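Local atomic coordinates of proton-dependent oligopeptide transporter family protein (PDB entry 6EI3), a protein that probably carries small peptides into the cell by coupling their uptake to proton movement, as a POT-family member of the major facilitator superfamily. Residues P203-V209 against T277-V283; F420-A425 against Y497-N502. One frame throughout, in Å; residues are numbered along the deposited sequence.

In the fold
Both contacts are partly buried and lie on the same side of the chain's centre, about 18 Å apart between centres, with their nearest atoms about 8 Å apart. Contact 1 is farther out, about 29 Å from the chain's centre against about 22 Å for contact 2. It joins the starts of helices 206-215 and 281-306; contact 2 covers the end of helix 400-424 with the loop that follows helix 471-495. Helix 281-306 ties them together, contributing its first turn to contact 1 and packing against Phe420 and Ala421 of contact 2. The chemistry differs: one imidazole-imidazole bond amid CH-pi contacts in contact 1, several hydrogen bonds to a glutamine and to carbonyls at and just after the helix end in contact 2.

Contact 1: P203-V209 against T277-V283; sequences PHGFGAV and THPDAAV
His204 and His278 are joined by a hydrogen bond between their ND1 atoms, 2.9 Å apart and nearly straight at 165°; either ring could be the donor. Each ND1 lies at the edge of the other ring; the planes stand at 83° and the imidazoles meet rim to rim, neither over the other's face. The other nitrogen of His278 looks back to helix 206-215: NE2 bonds to the hydroxyl of Ser212, which is also hydrogen-bonded to Ala208 O. With a polar partner at each nitrogen, the rotation of this buried ring is well defined. Pro203 O also approaches its edge, 3.2 Å from His278 CE1.

Helix 206-215 begins here, with Gly205 at the N-cap, and the first turn of helix 281-306 comes alongside. The contact brings together the segments just before and after the part of the chain that holds helices 224-239 and 248-270, consistent with the helical pair that bacterial POT transporters carry between the two bundles of the major facilitator fold.

A CH-pi contact covers one face of each imidazole. Pro279 CD sits 3.5 Å from the centroid of the His204 ring, 16° off its normal, while Pro203 CB lies more loosely over the opposite face, so the imidazole lies between two prolines. Val209 CG2 comes to 3.9 Å from the centroid of the His278 ring; this methyl, placed beside the backbone N by the first torsion, stands over the ring's centre.

Apolar packing continues around the same valine. Its CG2 reaches Ala282 CB at 4.1 Å, and its other branch, CG1, meets Val283 CG2 at 4.2 Å. Ala282 CB in turn lies 3.9 Å from His204 CB, and Phe206 turns instead to Val286 and Leu289 farther along helix 281-306.

Contact 2: F420-A425 against Y497-N502; sequences FAYSQA and YRMVDN
Gln424 folds back from the end of helix 400-424 onto Tyr497. Its CB lies 3.5 Å from Tyr497 OH, and CG, beside the backbone N, comes to 3.3 Å from the same oxygen while resting over one face of the Phe420 ring, toward its rim. A bend at chi2 (-66°) turns the amide toward the loop. There OE1 accepts two bonds: Tyr497 OH donates from 2.7 Å, tilted slightly out of the carbonyl plane, and Val500 N from 3.1 Å, in that plane on a lone pair and almost straight (173°). NE2 donates to Ser423 OG at 3.1 Å, within the amide plane, and touches the methyl of Met499. Ser423 OG passes the chain of bonds on to Phe420 O.

Beside the glutamine chain, Phe420 points its edge at the face of Tyr497 in an offset edge-to-face pair, planes 63° apart, and Met499 SD sits at the Phe420 rim as a Met-aromatic contact.

The loop also supplies donors to carbonyls at and just after the helix end. Asn502 N bonds to Ser423 O at 2.8 Å, and Asn502 ND2 to Ala425 O at 2.8 Å and weakly to Tyr422 O; its OD1 takes Arg504 N. A water bridges Gln424 O and Val500 O. The doubly gripped OE1 fixes the glutamine amide's orientation, and this neutral network, without a salt bridge, holds the segment that follows helix 471-495, near the C-terminal end of the chain, against the end of helix 400-424.

Contact 1: P203-V209 against T277-V283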
ATOM      1  N   PRO A 203      -8.709  -0.106 -28.700  1.00 55.30           N
ATOM      2  CA  PRO A 203      -9.862  -0.993 -28.956  1.00 56.26           C
ATOM      3  C   PRO A 203      -9.651  -2.417 -28.426  1.00 59.51           C
ATOM      4  O   PRO A 203     -10.623  -3.158 -28.267  1.00 59.01           O
ATOM      5  CB  PRO A 203     -10.017  -0.963 -30.484  1.00 59.51           C
ATOM      6  CG  PRO A 203      -8.688  -0.555 -31.001  1.00 63.72           C
ATOM      7  CD  PRO A 203      -8.075   0.337 -29.959  1.00 57.72           C
ATOM      8  N   HIS A 204      -8.384  -2.778 -28.125  1.00 56.12           N
ATOM      9  CA  HIS A 204      -8.020  -4.090 -27.593  1.00 56.56           C
ATOM     10  C   HIS A 204      -7.284  -3.980 -26.231  1.00 59.81           C
ATOM     11  O   HIS A 204      -6.435  -4.814 -25.893  1.00 59.10           O
ATOM     12  CB  HIS A 204      -7.246  -4.912 -28.646  1.00 58.38           C
ATOM     13  CG  HIS A 204      -7.838  -4.847 -30.026  1.00 63.67           C
ATOM     14  ND1 HIS A 204      -9.163  -5.202 -30.268  1.00 66.52           N
ATOM     15  CD2 HIS A 204      -7.263  -4.485 -31.198  1.00 66.58           C
ATOM     16  CE1 HIS A 204      -9.349  -5.035 -31.570  1.00 67.48           C
ATOM     17  NE2 HIS A 204      -8.236  -4.607 -32.173  1.00 67.88           N
ATOM     18  N   GLY A 205      -7.660  -2.962 -25.452  1.00 55.75           N
ATOM     19  CA  GLY A 205      -7.143  -2.725 -24.109  1.00 53.47           C
ATOM     20  C   GLY A 205      -7.939  -3.518 -23.091  1.00 56.40           C
ATOM     21  O   GLY A 205      -8.985  -4.076 -23.433  1.00 56.83           O
ATOM     22  N   PHE A 206      -7.473  -3.544 -21.818  1.00 51.73           N
ATOM     23  CA  PHE A 206      -8.087  -4.307 -20.725  1.00 50.63           C
ATOM     24  C   PHE A 206      -9.591  -4.116 -20.604  1.00 55.17           C
ATOM     25  O   PHE A 206     -10.314  -5.111 -20.631  1.00 55.66           O
ATOM     26  CB  PHE A 206      -7.386  -4.035 -19.373  1.00 50.66           C
ATOM     27  CG  PHE A 206      -7.896  -4.880 -18.226  1.00 51.46           C
ATOM     28  CD1 PHE A 206      -7.495  -6.205 -18.084  1.00 54.11           C
ATOM     29  CD2 PHE A 206      -8.767  -4.348 -17.281  1.00 53.30           C
ATOM     30  CE1 PHE A 206      -7.980  -6.992 -17.036  1.00 54.99           C
ATOM     31  CE2 PHE A 206      -9.241  -5.131 -16.222  1.00 55.98           C
ATOM     32  CZ  PHE A 206      -8.850  -6.450 -16.112  1.00 54.29           C
ATOM     33  N   GLY A 207     -10.032  -2.858 -20.447  1.00 51.34           N
ATOM     34  CA  GLY A 207     -11.436  -2.478 -20.313  1.00 51.03           C
ATOM     35  C   GLY A 207     -12.311  -2.965 -21.453  1.00 55.47           C
ATOM     36  O   GLY A 207     -13.353  -3.582 -21.210  1.00 55.57           O
ATOM     37  N   ALA A 208     -11.877  -2.721 -22.706  1.00 52.99           N
ATOM     38  CA  ALA A 208     -12.601  -3.140 -23.922  1.00 54.67           C
ATOM     39  C   ALA A 208     -12.796  -4.652 -24.004  1.00 59.90           C
ATOM     40  O   ALA A 208     -13.889  -5.095 -24.345  1.00 60.35           O
ATOM     41  CB  ALA A 208     -11.884  -2.637 -25.163  1.00 55.95           C
ATOM     42  N   VAL A 209     -11.747  -5.442 -23.656  1.00 57.21           N
ATOM     43  CA  VAL A 209     -11.779  -6.915 -23.670  1.00 57.43           C
ATOM     44  C   VAL A 209     -12.720  -7.442 -22.576  1.00 60.33           C
ATOM     45  O   VAL A 209     -13.491  -8.355 -22.849  1.00 61.80           O
ATOM     46  CB  VAL A 209     -10.361  -7.556 -23.632  1.00 60.64           C
ATOM     47  CG1 VAL A 209     -10.429  -9.079 -23.668  1.00 61.20           C
ATOM     48  CG2 VAL A 209      -9.492  -7.045 -24.777  1.00 60.91           C
ATOM     49  N   THR A 277     -13.714 -10.988 -31.422  1.00 73.07           N
ATOM     50  CA  THR A 277     -13.721  -9.524 -31.359  1.00 71.79           C
ATOM     51  C   THR A 277     -12.324  -8.921 -31.119  1.00 73.63           C
ATOM     52  O   THR A 277     -12.088  -7.775 -31.516  1.00 73.72           O
ATOM     53  CB  THR A 277     -14.680  -9.082 -30.229  1.00 81.48           C
ATOM     54  OG1 THR A 277     -15.818  -9.950 -30.185  1.00 82.60           O
ATOM     55  CG2 THR A 277     -15.123  -7.622 -30.350  1.00 79.79           C
ATOM     56  N   HIS A 278     -11.417  -9.667 -30.437  1.00 67.48           N
ATOM     57  CA  HIS A 278     -10.085  -9.181 -30.065  1.00 64.31           C
ATOM     58  C   HIS A 278      -8.922 -10.090 -30.554  1.00 68.64           C
ATOM     59  O   HIS A 278      -9.140 -11.283 -30.759  1.00 68.47           O
ATOM     60  CB  HIS A 278     -10.050  -8.925 -28.557  1.00 62.52           C
ATOM     61  CG  HIS A 278     -11.081  -7.920 -28.138  1.00 64.76           C
ATOM     62  ND1 HIS A 278     -10.929  -6.571 -28.417  1.00 65.41           N
ATOM     63  CD2 HIS A 278     -12.276  -8.105 -27.533  1.00 65.71           C
ATOM     64  CE1 HIS A 278     -12.012  -5.983 -27.943  1.00 64.16           C
ATOM     65  NE2 HIS A 278     -12.846  -6.863 -27.396  1.00 64.81           N
ATOM     66  N   PRO A 279      -7.700  -9.520 -30.768  1.00 66.32           N
ATOM     67  CA  PRO A 279      -6.597 -10.271 -31.412  1.00 67.93           C
ATOM     68  C   PRO A 279      -5.853 -11.404 -30.675  1.00 74.52           C
ATOM     69  O   PRO A 279      -4.691 -11.645 -31.028  1.00 75.26           O
ATOM     70  CB  PRO A 279      -5.572  -9.171 -31.736  1.00 68.98           C
ATOM     71  CG  PRO A 279      -6.285  -7.906 -31.637  1.00 72.23           C
ATOM     72  CD  PRO A 279      -7.337  -8.100 -30.626  1.00 66.95           C
ATOM     73  N   ASP A 280      -6.491 -12.149 -29.749  1.00 71.35           N
ATOM     74  CA  ASP A 280      -5.878 -13.277 -29.012  1.00 70.19           C
ATOM     75  C   ASP A 280      -4.779 -12.851 -28.034  1.00 69.24           C
ATOM     76  O   ASP A 280      -4.860 -13.248 -26.880  1.00 68.06           O
ATOM     77  CB  ASP A 280      -5.383 -14.413 -29.935  1.00 73.83           C
ATOM     78  CG  ASP A 280      -6.454 -15.397 -30.362  1.00 89.04           C
ATOM     79  OD1 ASP A 280      -7.591 -14.956 -30.650  1.00 91.70           O
ATOM     80  OD2 ASP A 280      -6.147 -16.604 -30.449  1.00 96.61           O
ATOM     81  N   ALA A 281      -3.771 -12.052 -28.465  1.00 63.17           N
ATOM     82  CA  ALA A 281      -2.719 -11.538 -27.577  1.00 61.04           C
ATOM     83  C   ALA A 281      -3.339 -10.581 -26.541  1.00 62.91           C
ATOM     84  O   ALA A 281      -2.771 -10.385 -25.464  1.00 61.20           O
ATOM     85  CB  ALA A 281      -1.649 -10.816 -28.378  1.00 61.75           C
ATOM     86  N   ALA A 282      -4.516 -10.005 -26.879  1.00 59.45           N
ATOM     87  CA  ALA A 282      -5.313  -9.115 -26.029  1.00 57.53           C
ATOM     88  C   ALA A 282      -6.118  -9.953 -25.026  1.00 58.61           C
ATOM     89  O   ALA A 282      -6.123  -9.625 -23.839  1.00 56.95           O
ATOM     90  CB  ALA A 282      -6.252  -8.275 -26.890  1.00 59.10           C
ATOM     91  N   VAL A 283      -6.776 -11.046 -25.502  1.00 54.08           N
ATOM     92  CA  VAL A 283      -7.578 -11.975 -24.680  1.00 53.03           C
ATOM     93  C   VAL A 283      -6.680 -12.738 -23.687  1.00 55.94           C
ATOM     94  O   VAL A 283      -7.011 -12.805 -22.500  1.00 54.49           O
ATOM     95  CB  VAL A 283      -8.475 -12.921 -25.524  1.00 57.04           C
ATOM     96  CG1 VAL A 283      -9.285 -13.868 -24.643  1.00 56.14           C
ATOM     97  CG2 VAL A 283      -9.408 -12.126 -26.433  1.00 57.97           C
TER

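Contact 2: F420-A425 against Y497-N502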
ATOM      1  N   PHE A 420       7.225  -9.436 -10.768  1.00 28.85           N
ATOM      2  CA  PHE A 420       6.633 -10.690 -11.230  1.00 27.98           C
ATOM      3  C   PHE A 420       5.410 -10.388 -12.099  1.00 28.92           C
ATOM      4  O   PHE A 420       5.275 -10.942 -13.181  1.00 26.25           O
ATOM      5  CB  PHE A 420       6.240 -11.589 -10.036  1.00 29.73           C
ATOM      6  CG  PHE A 420       5.260 -12.678 -10.402  1.00 32.65           C
ATOM      7  CD1 PHE A 420       5.695 -13.857 -10.990  1.00 35.23           C
ATOM      8  CD2 PHE A 420       3.897 -12.502 -10.207  1.00 35.10           C
ATOM      9  CE1 PHE A 420       4.787 -14.860 -11.339  1.00 37.18           C
ATOM     10  CE2 PHE A 420       2.989 -13.499 -10.577  1.00 39.14           C
ATOM     11  CZ  PHE A 420       3.444 -14.668 -11.149  1.00 36.65           C
ATOM     12  N   ALA A 421       4.510  -9.524 -11.621  1.00 27.40           N
ATOM     13  CA  ALA A 421       3.294  -9.227 -12.375  1.00 29.34           C
ATOM     14  C   ALA A 421       3.601  -8.582 -13.736  1.00 37.85           C
ATOM     15  O   ALA A 421       2.995  -8.968 -14.733  1.00 38.19           O
ATOM     16  CB  ALA A 421       2.378  -8.355 -11.558  1.00 29.18           C
ATOM     17  N   TYR A 422       4.610  -7.686 -13.786  1.00 37.00           N
ATOM     18  CA  TYR A 422       5.032  -7.031 -15.025  1.00 38.37           C
ATOM     19  C   TYR A 422       5.531  -8.050 -16.056  1.00 39.07           C
ATOM     20  O   TYR A 422       5.155  -7.955 -17.216  1.00 39.10           O
ATOM     21  CB  TYR A 422       6.112  -5.973 -14.751  1.00 41.33           C
ATOM     22  CG  TYR A 422       5.599  -4.663 -14.180  1.00 46.86           C
ATOM     23  CD1 TYR A 422       4.336  -4.177 -14.514  1.00 49.24           C
ATOM     24  CD2 TYR A 422       6.411  -3.866 -13.381  1.00 48.92           C
ATOM     25  CE1 TYR A 422       3.879  -2.951 -14.033  1.00 50.58           C
ATOM     26  CE2 TYR A 422       5.957  -2.647 -12.875  1.00 50.74           C
ATOM     27  CZ  TYR A 422       4.694  -2.187 -13.217  1.00 61.37           C
ATOM     28  OH  TYR A 422       4.249  -0.976 -12.741  1.00 67.52           O
ATOM     29  N   SER A 423       6.340  -9.035 -15.617  1.00 32.74           N
ATOM     30  CA  SER A 423       6.897 -10.098 -16.453  1.00 32.96           C
ATOM     31  C   SER A 423       5.826 -11.003 -17.072  1.00 37.60           C
ATOM     32  O   SER A 423       6.086 -11.601 -18.102  1.00 40.37           O
ATOM     33  CB  SER A 423       7.874 -10.940 -15.638  1.00 35.54           C
ATOM     34  OG  SER A 423       7.188 -11.870 -14.813  1.00 40.08           O
ATOM     35  N   GLN A 424       4.647 -11.129 -16.436  1.00 33.76           N
ATOM     36  CA  GLN A 424       3.543 -12.024 -16.853  1.00 33.95           C
ATOM     37  C   GLN A 424       2.434 -11.330 -17.632  1.00 39.46           C
ATOM     38  O   GLN A 424       1.742 -11.963 -18.401  1.00 40.05           O
ATOM     39  CB  GLN A 424       2.913 -12.728 -15.616  1.00 34.05           C
ATOM     40  CG  GLN A 424       3.914 -13.450 -14.710  1.00 30.89           C
ATOM     41  CD  GLN A 424       4.549 -14.614 -15.431  1.00 35.84           C
ATOM     42  OE1 GLN A 424       3.880 -15.574 -15.819  1.00 30.10           O
ATOM     43  NE2 GLN A 424       5.840 -14.521 -15.682  1.00 22.44           N
ATOM     44  N   ALA A 425       2.210 -10.066 -17.376  1.00 38.28           N
ATOM     45  CA  ALA A 425       1.140  -9.323 -18.036  1.00 39.13           C
ATOM     46  C   ALA A 425       1.696  -8.598 -19.277  1.00 43.72           C
ATOM     47  O   ALA A 425       2.912  -8.394 -19.344  1.00 43.06           O
ATOM     48  CB  ALA A 425       0.560  -8.321 -17.048  1.00 39.16           C
ATOM     49  N   TYR A 497       0.706 -22.510 -10.854  1.00 36.59           N
ATOM     50  CA  TYR A 497       0.907 -21.392 -11.763  1.00 34.52           C
ATOM     51  C   TYR A 497       1.941 -21.723 -12.846  1.00 34.66           C
ATOM     52  O   TYR A 497       3.023 -22.186 -12.535  1.00 35.33           O
ATOM     53  CB  TYR A 497       1.279 -20.104 -11.016  1.00 33.86           C
ATOM     54  CG  TYR A 497       1.333 -18.908 -11.940  1.00 34.01           C
ATOM     55  CD1 TYR A 497       0.174 -18.227 -12.298  1.00 35.79           C
ATOM     56  CD2 TYR A 497       2.542 -18.483 -12.495  1.00 33.18           C
ATOM     57  CE1 TYR A 497       0.218 -17.133 -13.157  1.00 36.14           C
ATOM     58  CE2 TYR A 497       2.592 -17.402 -13.371  1.00 32.61           C
ATOM     59  CZ  TYR A 497       1.425 -16.741 -13.710  1.00 37.29           C
ATOM     60  OH  TYR A 497       1.461 -15.690 -14.581  1.00 35.96           O
ATOM     61  N   ARG A 498       1.596 -21.496 -14.104  1.00 29.41           N
ATOM     62  CA  ARG A 498       2.517 -21.693 -15.218  1.00 29.87           C
ATOM     63  C   ARG A 498       3.166 -20.341 -15.613  1.00 34.32           C
ATOM     64  O   ARG A 498       2.476 -19.426 -16.076  1.00 33.11           O
ATOM     65  CB  ARG A 498       1.798 -22.360 -16.388  1.00 32.71           C
ATOM     66  CG  ARG A 498       2.662 -22.579 -17.626  1.00 43.86           C
ATOM     67  CD  ARG A 498       2.181 -23.755 -18.467  1.00 58.11           C
ATOM     68  NE  ARG A 498       0.794 -23.620 -18.921  1.00 65.41           N
ATOM     69  CZ  ARG A 498       0.399 -22.872 -19.948  1.00 85.07           C
ATOM     70  NH1 ARG A 498       1.278 -22.143 -20.626  1.00 68.28           N
ATOM     71  NH2 ARG A 498      -0.881 -22.832 -20.291  1.00 79.68           N
ATOM     72  N   MET A 499       4.490 -20.222 -15.415  1.00 31.07           N
ATOM     73  CA  MET A 499       5.235 -19.016 -15.796  1.00 30.76           C
ATOM     74  C   MET A 499       5.211 -18.878 -17.344  1.00 33.54           C
ATOM     75  O   MET A 499       5.563 -19.820 -18.044  1.00 33.40           O
ATOM     76  CB  MET A 499       6.706 -19.105 -15.325  1.00 33.17           C
ATOM     77  CG  MET A 499       6.890 -19.133 -13.811  1.00 36.04           C
ATOM     78  SD  MET A 499       6.390 -17.619 -13.009  1.00 39.04           S
ATOM     79  CE  MET A 499       7.774 -16.507 -13.417  1.00 34.88           C
ATOM     80  N   VAL A 500       4.742 -17.729 -17.851  1.00 30.19           N
ATOM     81  CA  VAL A 500       4.710 -17.388 -19.286  1.00 31.76           C
ATOM     82  C   VAL A 500       5.205 -15.931 -19.354  1.00 36.79           C
ATOM     83  O   VAL A 500       4.428 -14.997 -19.202  1.00 35.32           O
ATOM     84  CB  VAL A 500       3.346 -17.607 -20.016  1.00 36.73           C
ATOM     85  CG1 VAL A 500       3.490 -17.338 -21.528  1.00 37.66           C
ATOM     86  CG2 VAL A 500       2.809 -19.033 -19.807  1.00 37.45           C
ATOM     87  N   ASP A 501       6.521 -15.763 -19.470  1.00 36.58           N
ATOM     88  CA  ASP A 501       7.190 -14.463 -19.501  1.00 36.60           C
ATOM     89  C   ASP A 501       6.883 -13.650 -20.751  1.00 39.56           C
ATOM     90  O   ASP A 501       6.594 -14.227 -21.792  1.00 38.10           O
ATOM     91  CB  ASP A 501       8.709 -14.651 -19.378  1.00 38.48           C
ATOM     92  CG  ASP A 501       9.346 -13.488 -18.663  1.00 42.36           C
ATOM     93  OD1 ASP A 501       9.684 -12.490 -19.339  1.00 43.44           O
ATOM     94  OD2 ASP A 501       9.471 -13.556 -17.430  1.00 43.32           O
ATOM     95  N   ASN A 502       6.952 -12.308 -20.652  1.00 36.71           N
ATOM     96  CA  ASN A 502       6.723 -11.470 -21.845  1.00 38.23           C
ATOM     97  C   ASN A 502       8.043 -11.147 -22.582  1.00 41.99           C
ATOM     98  O   ASN A 502       8.017 -10.697 -23.719  1.00 42.88           O
ATOM     99  CB  ASN A 502       5.941 -10.203 -21.495  1.00 40.43           C
ATOM    100  CG  ASN A 502       6.523  -9.356 -20.412  1.00 49.36           C
ATOM    101  OD1 ASN A 502       7.731  -9.349 -20.131  1.00 41.90           O
ATOM    102  ND2 ASN A 502       5.657  -8.580 -19.808  1.00 46.11           N
TER
HETATM  103  O   HOH W   1       1.823 -14.660 -18.639  1.00 36.22           O